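PDB 6XZ6: GARP domain-containing protein from Trypanosoma brucei brucei TREU927, which binds the host complement regulator factor H as a receptor, probably at the parasite surface, and increases transmission of trypanosomes to tsetse flies. Local coordinates for residues Q12-C17 against K132-E137; L23-L28 against D144-E149; R102-F107 against N175-K180; S109-V114 against E168-E173. All blocks are in the same frame, centred on the assembly; numbering follows the deposited sequence.

Helix 4-61 makes two of the contacts. Contact 1 closes a long loop from residues 12-17 to the short helix 129-137. Contact 2 starts further along the same helix and closes on the link into helix 148-161, so the two loops cross. Contacts 3 and 4 both join helix 67-125 to helix 165-208, and contact 4 is nested inside contact 3. Both cross contacts 1 and 2. Contact 1 ties together one end of the elongated helical bundle. Contacts 2, 3 and 4 touch one another: Leu23 and Leu26 meet Phe107, Leu23 also meets Tyr111 and Tyr170, and Arg24 pairs with Glu112.

Contact 1 of 4, residues Q12-C17 against K132-E137; sequences QTKALC and KQLAKE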
loop_
_atom_site.group_PDB
_atom_site.type_symbol
_atom_site.label_atom_id
_atom_site.label_comp_id
_atom_site.label_asym_id
_atom_site.label_seq_id
_atom_site.Cartn_x
_atom_site.Cartn_y
_atom_site.Cartn_z
ATOM N N GLN A 12 -11.258 7.940 -19.306
ATOM C CA GLN A 12 -10.933 8.664 -18.060
ATOM C C GLN A 12 -11.590 8.043 -16.836
ATOM O O GLN A 12 -10.959 8.002 -15.793
ATOM C CB GLN A 12 -11.353 10.145 -18.133
ATOM C CG GLN A 12 -10.512 11.017 -19.058
ATOM C CD GLN A 12 -11.178 12.335 -19.356
ATOM O OE1 GLN A 12 -12.138 12.782 -18.696
ATOM N NE2 GLN A 12 -10.673 12.980 -20.367
ATOM N N THR A 13 -12.871 7.636 -16.935
ATOM C CA THR A 13 -13.628 7.068 -15.807
ATOM C C THR A 13 -13.039 5.697 -15.420
ATOM O O THR A 13 -12.923 5.411 -14.240
ATOM C CB THR A 13 -15.147 7.075 -16.095
ATOM O OG1 THR A 13 -15.529 8.408 -16.397
ATOM C CG2 THR A 13 -15.982 6.597 -14.907
ATOM N N LYS A 14 -12.616 4.894 -16.430
ATOM C CA LYS A 14 -11.971 3.599 -16.281
ATOM C C LYS A 14 -10.638 3.757 -15.535
ATOM O O LYS A 14 -10.360 2.965 -14.651
ATOM C CB LYS A 14 -11.731 2.976 -17.665
ATOM C CG LYS A 14 -12.895 2.159 -18.229
ATOM C CD LYS A 14 -12.639 1.802 -19.661
ATOM C CE LYS A 14 -13.556 0.733 -20.198
ATOM N NZ LYS A 14 -13.235 0.390 -21.623
ATOM N N ALA A 15 -9.830 4.791 -15.870
ATOM C CA ALA A 15 -8.537 5.098 -15.236
ATOM C C ALA A 15 -8.692 5.468 -13.773
ATOM O O ALA A 15 -7.896 5.016 -12.967
ATOM C CB ALA A 15 -7.844 6.206 -15.978
ATOM N N LEU A 16 -9.727 6.252 -13.416
ATOM C CA LEU A 16 -10.087 6.622 -12.033
ATOM C C LEU A 16 -10.476 5.377 -11.233
ATOM O O LEU A 16 -10.071 5.215 -10.095
ATOM C CB LEU A 16 -11.276 7.623 -12.022
ATOM C CG LEU A 16 -11.036 9.063 -12.531
ATOM C CD1 LEU A 16 -12.291 9.858 -12.437
ATOM C CD2 LEU A 16 -9.986 9.773 -11.708
ATOM N N CYS A 17 -11.240 4.501 -11.853
ATOM C CA CYS A 17 -11.746 3.231 -11.333
ATOM C C CYS A 17 -10.586 2.243 -11.019
ATOM O O CYS A 17 -10.571 1.649 -9.947
ATOM C CB CYS A 17 -12.750 2.653 -12.336
ATOM S SG CYS A 17 -13.761 1.283 -11.729
ATOM N N LYS A 132 -21.905 6.315 -16.216
ATOM C CA LYS A 132 -22.599 6.348 -14.911
ATOM C C LYS A 132 -22.643 4.942 -14.327
ATOM O O LYS A 132 -22.507 4.798 -13.105
ATOM C CB LYS A 132 -24.046 6.839 -15.041
ATOM C CG LYS A 132 -24.230 8.322 -15.134
ATOM C CD LYS A 132 -25.729 8.623 -15.177
ATOM C CE LYS A 132 -26.003 10.075 -15.507
ATOM N NZ LYS A 132 -27.332 10.244 -16.158
ATOM N N GLN A 133 -22.823 3.905 -15.207
ATOM C CA GLN A 133 -22.889 2.509 -14.757
ATOM C C GLN A 133 -21.546 1.988 -14.282
ATOM O O GLN A 133 -21.504 1.287 -13.269
ATOM C CB GLN A 133 -23.457 1.597 -15.833
ATOM C CG GLN A 133 -23.682 0.185 -15.352
ATOM C CD GLN A 133 -23.817 -0.748 -16.490
ATOM O OE1 GLN A 133 -22.851 -1.087 -17.174
ATOM N NE2 GLN A 133 -25.025 -1.163 -16.718
ATOM N N LEU A 134 -20.455 2.331 -15.006
ATOM C CA LEU A 134 -19.091 1.922 -14.660
ATOM C C LEU A 134 -18.676 2.503 -13.305
ATOM O O LEU A 134 -18.175 1.759 -12.466
ATOM C CB LEU A 134 -18.098 2.291 -15.778
ATOM C CG LEU A 134 -16.621 2.314 -15.387
ATOM C CD1 LEU A 134 -16.030 0.934 -15.336
ATOM C CD2 LEU A 134 -15.830 3.165 -16.323
ATOM N N ALA A 135 -18.927 3.821 -13.089
ATOM C CA ALA A 135 -18.620 4.538 -11.851
ATOM C C ALA A 135 -19.485 4.064 -10.654
ATOM O O ALA A 135 -18.984 4.052 -9.526
ATOM C CB ALA A 135 -18.778 6.022 -12.064
ATOM N N LYS A 136 -20.767 3.675 -10.892
ATOM C CA LYS A 136 -21.651 3.170 -9.831
ATOM C C LYS A 136 -21.194 1.788 -9.346
ATOM O O LYS A 136 -21.265 1.522 -8.143
ATOM C CB LYS A 136 -23.111 3.093 -10.287
ATOM C CG LYS A 136 -23.976 4.261 -9.810
ATOM C CD LYS A 136 -25.381 4.222 -10.440
ATOM C CE LYS A 136 -25.846 5.570 -10.960
ATOM N NZ LYS A 136 -26.622 5.435 -12.226
ATOM N N GLU A 137 -20.705 0.924 -10.274
ATOM C CA GLU A 137 -20.195 -0.421 -10.007
ATOM C C GLU A 137 -18.866 -0.381 -9.255
ATOM O O GLU A 137 -18.510 -1.328 -8.559
ATOM C CB GLU A 137 -19.975 -1.157 -11.330
ATOM C CG GLU A 137 -21.181 -1.911 -11.869
ATOM C CD GLU A 137 -21.115 -2.252 -13.353
ATOM O OE1 GLU A 137 -20.001 -2.426 -13.902
ATOM O OE2 GLU A 137 -22.197 -2.349 -13.975
#
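Thr13 bonds through OG1 to the backbone O of Glu9, one turn back in its own helix. OG1 sits beside the backbone N (chi1 -56°), and the methyl CG2 is anti to that N, facing Leu134 of helix 129-137. Thr13 CG2 lies 3.7 Å from Leu134 CD2. Ala135 CB, next to Leu134, is 4.0 Å from Thr13 CG2. Leu134 is the main apolar group of the opposite side. Its CG stands anti to the backbone N (chi1 162°) and its two methyls divide the work. CD2 reaches in between Thr13 and Lys14, and Leu134 CD2 lies 3.6 Å from Lys14 CG. Leu134 CD1 lies 4.3 Å from Cys17 SG. The two side chains Lys14 and Leu134 cross at about a right angle, and the rest of the extended lysine leads away.

The two short helix segments run almost parallel within the helical bundle, their axes 9.9 Å apart at closest approach. Cys17 also forms a disulfide with Cys138, which covalently ties the chain just after Glu137 to helix 4-61 beside these apolar groups. Ala135 packs on Ala122 of helix 67-125 as well. On helix 4-61, Gln12 NE2 hydrogen-bonds to Glu18 O of the factor H chain.

Contact 2 of 4, residues L23-L28 against D144-E149; sequences LRKLPL and DDVTPE
Lys25 and Val146 lie side by side, pointing opposite ways, and their carbon branches do most of the touching. CG of Lys25 stands anti to its backbone N (chi1 -174°). The chain then bends at chi2 (57°). Lys25 CB lies 3.7 Å from Val146 CG2, and CG meets the same methyl. Further out, Lys25 CE comes to 3.4 Å from the carbonyl O of Asp144, a carbon contact with the backbone. The amine is not paired with the nearby acid: Lys25 NZ and Asp145 OD1 are 6.4 Å apart.

Val146 has CG1 anti to its backbone N (chi1 -167°). Val146 CG1 meets Leu26 CD2 at 4.0 Å, with the two side chains at about a right angle. The two valine methyls thus serve neighbouring residues of helix 4-61. Asp145 points away from that helix, and its OD1 accepts a weak bond from the N of Val146. Thr147 follows as the N-cap of helix 148-161, with OG1 bonded to Ala150 N.

Helix 4-61 is kinked here around Pro27. Val146 wedges between helices 4-61 and 165-208, where it also packs on Leu29 and Leu181. Leu26 itself packs on Phe107 of helix 67-125.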
loop_
_atom_site.group_PDB
_atom_site.type_symbol
_atom_site.label_atom_id
_atom_site.label_comp_id
_atom_site.label_asym_id
_atom_site.label_seq_id
_atom_site.Cartn_x
_atom_site.Cartn_y
_atom_site.Cartn_z
ATOM N N LEU A 23 -5.994 1.670 -4.476
ATOM C CA LEU A 23 -5.895 2.439 -3.228
ATOM C C LEU A 23 -6.724 1.837 -2.091
ATOM O O LEU A 23 -6.334 1.935 -0.942
ATOM C CB LEU A 23 -6.215 3.945 -3.457
ATOM C CG LEU A 23 -5.277 4.691 -4.474
ATOM C CD1 LEU A 23 -5.762 6.045 -4.750
ATOM C CD2 LEU A 23 -3.865 4.788 -3.971
ATOM N N ARG A 24 -7.814 1.149 -2.394
ATOM C CA ARG A 24 -8.617 0.481 -1.368
ATOM C C ARG A 24 -7.980 -0.848 -0.938
ATOM O O ARG A 24 -8.157 -1.254 0.206
ATOM C CB ARG A 24 -10.044 0.276 -1.867
ATOM C CG ARG A 24 -10.733 1.587 -2.171
ATOM C CD ARG A 24 -11.946 1.343 -3.010
ATOM N NE ARG A 24 -12.637 2.578 -3.381
ATOM C CZ ARG A 24 -13.506 2.679 -4.382
ATOM N NH1 ARG A 24 -13.779 1.628 -5.149
ATOM N NH2 ARG A 24 -14.083 3.835 -4.645
ATOM N N LYS A 25 -7.221 -1.508 -1.843
ATOM C CA LYS A 25 -6.496 -2.756 -1.595
ATOM C C LYS A 25 -5.242 -2.549 -0.790
ATOM O O LYS A 25 -4.982 -3.379 0.071
ATOM C CB LYS A 25 -6.186 -3.521 -2.903
ATOM C CG LYS A 25 -5.552 -4.916 -2.752
ATOM C CD LYS A 25 -6.399 -5.864 -1.891
ATOM C CE LYS A 25 -5.972 -7.293 -1.982
ATOM N NZ LYS A 25 -6.449 -8.067 -0.806
ATOM N N LEU A 26 -4.456 -1.479 -1.051
ATOM C CA LEU A 26 -3.205 -1.190 -0.312
ATOM C C LEU A 26 -3.300 -1.330 1.228
ATOM O O LEU A 26 -2.403 -1.973 1.765
ATOM C CB LEU A 26 -2.574 0.177 -0.648
ATOM C CG LEU A 26 -1.718 0.284 -1.907
ATOM C CD1 LEU A 26 -1.118 1.688 -2.029
ATOM C CD2 LEU A 26 -0.617 -0.748 -1.928
ATOM N N PRO A 27 -4.290 -0.772 1.976
ATOM C CA PRO A 27 -4.271 -0.927 3.445
ATOM C C PRO A 27 -4.522 -2.362 3.933
ATOM O O PRO A 27 -4.101 -2.738 5.043
ATOM C CB PRO A 27 -5.391 0.001 3.918
ATOM C CG PRO A 27 -5.774 0.796 2.802
ATOM C CD PRO A 27 -5.435 0.055 1.565
ATOM N N LEU A 28 -5.233 -3.154 3.115
ATOM C CA LEU A 28 -5.554 -4.548 3.401
ATOM C C LEU A 28 -4.289 -5.396 3.197
ATOM O O LEU A 28 -3.968 -6.244 4.011
ATOM C CB LEU A 28 -6.700 -5.023 2.493
ATOM C CG LEU A 28 -7.882 -4.066 2.227
ATOM C CD1 LEU A 28 -8.808 -4.644 1.158
ATOM C CD2 LEU A 28 -8.657 -3.779 3.482
ATOM N N ASP A 144 -7.833 -7.035 -6.827
ATOM C CA ASP A 144 -7.464 -8.362 -6.378
ATOM C C ASP A 144 -6.060 -8.392 -5.794
ATOM O O ASP A 144 -5.824 -9.086 -4.828
ATOM C CB ASP A 144 -7.658 -9.379 -7.513
ATOM C CG ASP A 144 -9.122 -9.595 -7.874
ATOM O OD1 ASP A 144 -9.930 -9.853 -6.956
ATOM O OD2 ASP A 144 -9.459 -9.502 -9.074
ATOM N N ASP A 145 -5.143 -7.626 -6.362
ATOM C CA ASP A 145 -3.769 -7.496 -5.882
ATOM C C ASP A 145 -3.203 -6.124 -6.281
ATOM O O ASP A 145 -3.845 -5.362 -7.023
ATOM C CB ASP A 145 -2.876 -8.656 -6.406
ATOM C CG ASP A 145 -1.499 -8.816 -5.729
ATOM O OD1 ASP A 145 -1.304 -8.254 -4.605
ATOM O OD2 ASP A 145 -0.610 -9.494 -6.326
ATOM N N VAL A 146 -2.038 -5.781 -5.714
ATOM C CA VAL A 146 -1.282 -4.570 -6.025
ATOM C C VAL A 146 0.203 -4.966 -6.075
ATOM O O VAL A 146 0.772 -5.509 -5.110
ATOM C CB VAL A 146 -1.530 -3.332 -5.117
ATOM C CG1 VAL A 146 -0.941 -2.069 -5.742
ATOM C CG2 VAL A 146 -3.010 -3.123 -4.840
ATOM N N THR A 147 0.801 -4.750 -7.242
ATOM C CA THR A 147 2.218 -4.978 -7.472
ATOM C C THR A 147 2.788 -3.598 -7.750
ATOM O O THR A 147 2.058 -2.769 -8.287
ATOM C CB THR A 147 2.456 -5.903 -8.687
ATOM O OG1 THR A 147 1.859 -5.336 -9.851
ATOM C CG2 THR A 147 1.976 -7.327 -8.460
ATOM N N PRO A 148 4.075 -3.323 -7.466
ATOM C CA PRO A 148 4.646 -2.021 -7.853
ATOM C C PRO A 148 4.420 -1.612 -9.320
ATOM O O PRO A 148 4.152 -0.457 -9.571
ATOM C CB PRO A 148 6.139 -2.201 -7.535
ATOM C CG PRO A 148 6.149 -3.183 -6.408
ATOM C CD PRO A 148 5.095 -4.175 -6.818
ATOM N N GLU A 149 4.463 -2.559 -10.261
ATOM C CA GLU A 149 4.277 -2.335 -11.701
ATOM C C GLU A 149 2.838 -1.942 -12.041
ATOM O O GLU A 149 2.639 -1.131 -12.950
ATOM C CB GLU A 149 4.694 -3.573 -12.535
ATOM C CG GLU A 149 5.948 -4.309 -12.047
ATOM C CD GLU A 149 5.741 -5.375 -10.974
ATOM O OE1 GLU A 149 5.057 -6.387 -11.265
ATOM O OE2 GLU A 149 6.264 -5.202 -9.845
#

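Contact 3 of 4, residues R102-F107 against N175-K180; sequences RALDSF and NEAANK
Ala177, Lys180 and Leu104 bury most of the surface in this contact. Ala177 sits at the middle and meets both Leu104 and Phe107. Leu104 reaches it with one branch. Leu104 CD2 lies 3.8 Å from Ala177 CB and also touches the carbonyl O of Ala177. The other methyl turns to Lys180, and Leu104 CD1 lies 4.2 Å from the backbone C of Lys180.

The Lys180 side chain meets helix 67-125 through its CB, CG and CD. Lys180 CG packs on Ala103 CB at 3.8 Å, with CD a little further off. CB faces Leu104. The chain bends at chi2 and its end leads away from helix 67-125.

The segments run roughly antiparallel, their axes 9.6 Å apart at closest approach, at a signed crossing angle of -150°. They belong to the long helices 67-125 and 165-208 of the elongated helical bundle of this glutamic acid/alanine-rich protein (GARP) family member. The small side chain of Ala177 fits this approach: the CA atoms of Ala177 and Leu104 are 6.1 Å apart.

Phe107 is the aromatic partner of Ala177. Ala177 CB lies over one face of the Phe107 ring, offset toward the rim, in a CH-pi contact. Ala177 CB is 3.7 Å from the Phe107 ring centroid and 19° off the ring normal. The nearest ring atom is Phe107 CD2, 3.5 Å from Ala177 CB.

Phe107 packs onward against Leu23 and Leu26 of helix 4-61, and Leu104 against Leu181 and Leu184. Ala177 also touches Leu151 of helix 148-161.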
loop_
_atom_site.group_PDB
_atom_site.type_symbol
_atom_site.label_atom_id
_atom_site.label_comp_id
_atom_site.label_asym_id
_atom_site.label_seq_id
_atom_site.Cartn_x
_atom_site.Cartn_y
_atom_site.Cartn_z
ATOM N N ARG A 102 3.454 2.089 6.910
ATOM C CA ARG A 102 3.064 3.433 7.334
ATOM C C ARG A 102 3.096 4.421 6.170
ATOM O O ARG A 102 2.191 5.241 6.038
ATOM C CB ARG A 102 3.970 3.926 8.463
ATOM C CG ARG A 102 3.357 5.071 9.259
ATOM C CD ARG A 102 4.122 5.476 10.490
ATOM N NE ARG A 102 5.530 5.778 10.254
ATOM C CZ ARG A 102 6.531 4.987 10.616
ATOM N NH1 ARG A 102 6.284 3.810 11.192
ATOM N NH2 ARG A 102 7.788 5.361 10.407
ATOM N N ALA A 103 4.147 4.352 5.348
ATOM C CA ALA A 103 4.378 5.210 4.190
ATOM C C ALA A 103 3.268 5.022 3.168
ATOM O O ALA A 103 2.720 5.994 2.653
ATOM C CB ALA A 103 5.718 4.853 3.573
ATOM N N LEU A 104 2.916 3.753 2.912
ATOM C CA LEU A 104 1.877 3.358 1.967
ATOM C C LEU A 104 0.488 3.697 2.470
ATOM O O LEU A 104 -0.398 4.000 1.677
ATOM C CB LEU A 104 1.998 1.872 1.666
ATOM C CG LEU A 104 3.139 1.471 0.726
ATOM C CD1 LEU A 104 3.370 -0.019 0.809
ATOM C CD2 LEU A 104 2.860 1.917 -0.712
ATOM N N ASP A 105 0.316 3.725 3.789
ATOM C CA ASP A 105 -0.948 4.067 4.398
ATOM C C ASP A 105 -1.201 5.566 4.321
ATOM O O ASP A 105 -2.335 5.978 4.131
ATOM C CB ASP A 105 -1.029 3.479 5.822
ATOM C CG ASP A 105 -1.389 1.985 5.865
ATOM O OD1 ASP A 105 -1.119 1.263 4.855
ATOM O OD2 ASP A 105 -1.930 1.534 6.896
ATOM N N SER A 106 -0.141 6.380 4.394
ATOM C CA SER A 106 -0.219 7.838 4.253
ATOM C C SER A 106 -0.571 8.195 2.809
ATOM O O SER A 106 -1.327 9.140 2.578
ATOM C CB SER A 106 1.114 8.472 4.622
ATOM O OG SER A 106 1.321 8.297 6.009
ATOM N N PHE A 107 -0.033 7.416 1.851
ATOM C CA PHE A 107 -0.261 7.581 0.429
ATOM C C PHE A 107 -1.721 7.291 0.082
ATOM O O PHE A 107 -2.372 8.104 -0.580
ATOM C CB PHE A 107 0.705 6.684 -0.361
ATOM C CG PHE A 107 0.390 6.515 -1.819
ATOM C CD1 PHE A 107 0.444 7.601 -2.687
ATOM C CD2 PHE A 107 0.033 5.272 -2.330
ATOM C CE1 PHE A 107 0.148 7.443 -4.042
ATOM C CE2 PHE A 107 -0.248 5.114 -3.686
ATOM C CZ PHE A 107 -0.206 6.201 -4.527
ATOM N N ASN A 175 4.920 6.670 -7.915
ATOM C CA ASN A 175 6.253 6.150 -8.218
ATOM C C ASN A 175 7.022 5.896 -6.917
ATOM O O ASN A 175 7.622 4.844 -6.788
ATOM C CB ASN A 175 7.026 7.063 -9.185
ATOM C CG ASN A 175 6.656 6.889 -10.645
ATOM O OD1 ASN A 175 6.115 5.869 -11.077
ATOM N ND2 ASN A 175 6.956 7.882 -11.457
ATOM N N GLU A 176 6.920 6.803 -5.933
ATOM C CA GLU A 176 7.508 6.660 -4.601
ATOM C C GLU A 176 6.877 5.482 -3.865
ATOM O O GLU A 176 7.585 4.743 -3.193
ATOM C CB GLU A 176 7.302 7.937 -3.773
ATOM C CG GLU A 176 8.538 8.805 -3.668
ATOM C CD GLU A 176 8.407 10.193 -4.273
ATOM O OE1 GLU A 176 7.639 11.020 -3.724
ATOM O OE2 GLU A 176 9.085 10.456 -5.295
ATOM N N ALA A 177 5.548 5.308 -3.993
ATOM C CA ALA A 177 4.779 4.245 -3.352
ATOM C C ALA A 177 5.051 2.883 -3.973
ATOM O O ALA A 177 5.062 1.892 -3.251
ATOM C CB ALA A 177 3.309 4.567 -3.418
ATOM N N ALA A 178 5.291 2.825 -5.302
ATOM C CA ALA A 178 5.670 1.589 -5.970
ATOM C C ALA A 178 7.030 1.122 -5.406
ATOM O O ALA A 178 7.185 -0.069 -5.164
ATOM C CB ALA A 178 5.762 1.806 -7.464
ATOM N N ASN A 179 7.977 2.051 -5.110
ATOM C CA ASN A 179 9.268 1.682 -4.500
ATOM C C ASN A 179 9.099 1.229 -3.042
ATOM O O ASN A 179 9.761 0.291 -2.603
ATOM C CB ASN A 179 10.310 2.818 -4.612
ATOM C CG ASN A 179 10.730 3.135 -6.034
ATOM O OD1 ASN A 179 10.823 2.253 -6.906
ATOM N ND2 ASN A 179 11.001 4.409 -6.306
ATOM N N LYS A 180 8.230 1.898 -2.293
ATOM C CA LYS A 180 7.947 1.559 -0.910
ATOM C C LYS A 180 7.255 0.185 -0.833
ATOM O O LYS A 180 7.529 -0.585 0.078
ATOM C CB LYS A 180 7.087 2.655 -0.263
ATOM C CG LYS A 180 7.848 3.518 0.709
ATOM C CD LYS A 180 8.130 4.899 0.204
ATOM C CE LYS A 180 9.085 5.628 1.122
ATOM N NZ LYS A 180 9.501 6.937 0.556
#

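Contact 4 of 4, residues S109-V114 against E168-E173; sequences SEYESV and EEYLQE
Tyr111 reaches across to helix 165-208 and meets three of its residues. The hydroxyl of Tyr111, OH, donates a hydrogen bond of 3.0 Å to Glu169 OE1. The donor comes from above the carboxylate plane, 42° out of it. The ring of Tyr111 takes the edge of Tyr170 on one face, in a T-shaped pair. The centroids of the Tyr111 and Tyr170 rings are 5.0 Å apart and the planes stand at 82°. Tyr170 CD1 sits over the centre of the Tyr111 ring. Beside the hydroxyl, Glu173 CG packs on the same tyrosine, with the Glu173 side chain crossing it at about a right angle.

Glu110, extended beyond CG, crosses Glu173 at about a right angle. Its CG is anti to the backbone N (chi1 -155°). The two carboxylates are modelled close together: OE1 of Glu110 and OE1 of Glu173 are 3.2 Å apart. Both atoms are acceptors of like charge, and this is no hydrogen bond. Glu110 also packs on Lys34 of the factor H chain.

Further out, Tyr170 makes a second edge-to-face pair with Phe115 and packs on Val19 and Leu23 of helix 4-61. Glu169 OE2 forms a salt bridge with Lys33 of the factor H chain. Glu169 therefore links the receptor tyrosine to the ligand. The aromatic contact belongs to the interior of the helical bundle, while Glu169, through its salt bridge, and Glu110, through packing, belong to the factor H binding site.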
loop_
_atom_site.group_PDB
_atom_site.type_symbol
_atom_site.label_atom_id
_atom_site.label_comp_id
_atom_site.label_asym_id
_atom_site.label_seq_id
_atom_site.Cartn_x
_atom_site.Cartn_y
_atom_site.Cartn_z
ATOM N N SER A 109 -4.241 7.238 2.145
ATOM C CA SER A 109 -5.019 8.243 2.860
ATOM C C SER A 109 -5.115 9.557 2.084
ATOM O O SER A 109 -6.179 10.155 2.033
ATOM C CB SER A 109 -4.450 8.466 4.255
ATOM O OG SER A 109 -4.858 9.732 4.736
ATOM N N GLU A 110 -4.025 9.969 1.449
ATOM C CA GLU A 110 -3.925 11.204 0.665
ATOM C C GLU A 110 -4.833 11.224 -0.553
ATOM O O GLU A 110 -5.329 12.303 -0.911
ATOM C CB GLU A 110 -2.474 11.404 0.194
ATOM C CG GLU A 110 -2.094 12.852 -0.081
ATOM C CD GLU A 110 -0.777 13.060 -0.810
ATOM O OE1 GLU A 110 0.061 12.127 -0.830
ATOM O OE2 GLU A 110 -0.592 14.151 -1.395
ATOM N N TYR A 111 -5.026 10.051 -1.208
ATOM C CA TYR A 111 -5.765 9.968 -2.470
ATOM C C TYR A 111 -7.065 9.172 -2.508
ATOM O O TYR A 111 -7.843 9.430 -3.421
ATOM C CB TYR A 111 -4.837 9.414 -3.564
ATOM C CG TYR A 111 -3.702 10.346 -3.907
ATOM C CD1 TYR A 111 -3.909 11.458 -4.720
ATOM C CD2 TYR A 111 -2.425 10.134 -3.407
ATOM C CE1 TYR A 111 -2.869 12.326 -5.042
ATOM C CE2 TYR A 111 -1.387 11.022 -3.682
ATOM C CZ TYR A 111 -1.617 12.118 -4.502
ATOM O OH TYR A 111 -0.608 12.986 -4.826
ATOM N N GLU A 112 -7.301 8.198 -1.609
ATOM C CA GLU A 112 -8.496 7.351 -1.756
ATOM C C GLU A 112 -9.824 8.132 -1.798
ATOM O O GLU A 112 -10.641 7.842 -2.672
ATOM C CB GLU A 112 -8.554 6.219 -0.724
ATOM C CG GLU A 112 -9.502 5.083 -1.096
ATOM C CD GLU A 112 -10.973 5.280 -0.787
ATOM O OE1 GLU A 112 -11.810 4.626 -1.447
ATOM O OE2 GLU A 112 -11.293 6.094 0.110
ATOM N N SER A 113 -10.036 9.097 -0.892
ATOM C CA SER A 113 -11.273 9.886 -0.825
ATOM C C SER A 113 -11.483 10.793 -2.057
ATOM O O SER A 113 -12.631 11.119 -2.423
ATOM C CB SER A 113 -11.284 10.731 0.442
ATOM O OG SER A 113 -10.060 11.446 0.518
ATOM N N VAL A 114 -10.364 11.210 -2.674
ATOM C CA VAL A 114 -10.372 12.054 -3.859
ATOM C C VAL A 114 -10.882 11.223 -5.050
ATOM O O VAL A 114 -11.879 11.607 -5.654
ATOM C CB VAL A 114 -8.992 12.758 -4.109
ATOM C CG1 VAL A 114 -8.964 13.502 -5.453
ATOM C CG2 VAL A 114 -8.649 13.707 -2.957
ATOM N N GLU A 168 -0.440 14.436 -12.570
ATOM C CA GLU A 168 1.029 14.437 -12.622
ATOM C C GLU A 168 1.603 14.259 -11.221
ATOM O O GLU A 168 2.521 13.462 -11.044
ATOM C CB GLU A 168 1.569 15.726 -13.291
ATOM C CG GLU A 168 3.082 15.825 -13.364
ATOM C CD GLU A 168 3.843 14.824 -14.214
ATOM O OE1 GLU A 168 3.255 14.275 -15.169
ATOM O OE2 GLU A 168 5.044 14.606 -13.939
ATOM N N GLU A 169 1.037 14.961 -10.211
ATOM C CA GLU A 169 1.463 14.820 -8.818
ATOM C C GLU A 169 1.092 13.423 -8.297
ATOM O O GLU A 169 1.889 12.838 -7.584
ATOM C CB GLU A 169 0.936 15.967 -7.964
ATOM C CG GLU A 169 1.196 15.870 -6.470
ATOM C CD GLU A 169 0.060 16.480 -5.669
ATOM O OE1 GLU A 169 -1.030 15.860 -5.584
ATOM O OE2 GLU A 169 0.251 17.608 -5.163
ATOM N N TYR A 170 -0.026 12.839 -8.741
ATOM C CA TYR A 170 -0.356 11.454 -8.374
ATOM C C TYR A 170 0.687 10.496 -8.923
ATOM O O TYR A 170 1.158 9.661 -8.168
ATOM C CB TYR A 170 -1.769 11.015 -8.806
ATOM C CG TYR A 170 -2.033 9.561 -8.482
ATOM C CD1 TYR A 170 -2.264 9.148 -7.168
ATOM C CD2 TYR A 170 -1.950 8.584 -9.464
ATOM C CE1 TYR A 170 -2.443 7.798 -6.850
ATOM C CE2 TYR A 170 -2.104 7.232 -9.155
ATOM C CZ TYR A 170 -2.336 6.842 -7.841
ATOM O OH TYR A 170 -2.513 5.512 -7.535
ATOM N N LEU A 171 1.092 10.637 -10.193
ATOM C CA LEU A 171 2.159 9.810 -10.777
ATOM C C LEU A 171 3.463 9.902 -9.945
ATOM O O LEU A 171 4.038 8.865 -9.607
ATOM C CB LEU A 171 2.427 10.194 -12.256
ATOM C CG LEU A 171 3.653 9.558 -12.947
ATOM C CD1 LEU A 171 3.510 8.010 -13.062
ATOM C CD2 LEU A 171 3.914 10.190 -14.301
ATOM N N GLN A 172 3.910 11.122 -9.602
ATOM C CA GLN A 172 5.122 11.325 -8.824
ATOM C C GLN A 172 5.057 10.561 -7.501
ATOM O O GLN A 172 5.977 9.821 -7.193
ATOM C CB GLN A 172 5.384 12.822 -8.626
ATOM C CG GLN A 172 5.717 13.597 -9.925
ATOM C CD GLN A 172 5.885 15.122 -9.785
ATOM O OE1 GLN A 172 5.636 15.750 -8.725
ATOM N NE2 GLN A 172 6.317 15.764 -10.878
ATOM N N GLU A 173 3.933 10.662 -6.778
ATOM C CA GLU A 173 3.656 9.973 -5.498
ATOM C C GLU A 173 3.497 8.477 -5.662
ATOM O O GLU A 173 3.919 7.739 -4.773
ATOM C CB GLU A 173 2.392 10.538 -4.806
ATOM C CG GLU A 173 2.410 12.038 -4.568
ATOM C CD GLU A 173 2.997 12.551 -3.275
ATOM O OE1 GLU A 173 2.339 13.412 -2.644
ATOM O OE2 GLU A 173 4.123 12.129 -2.910
#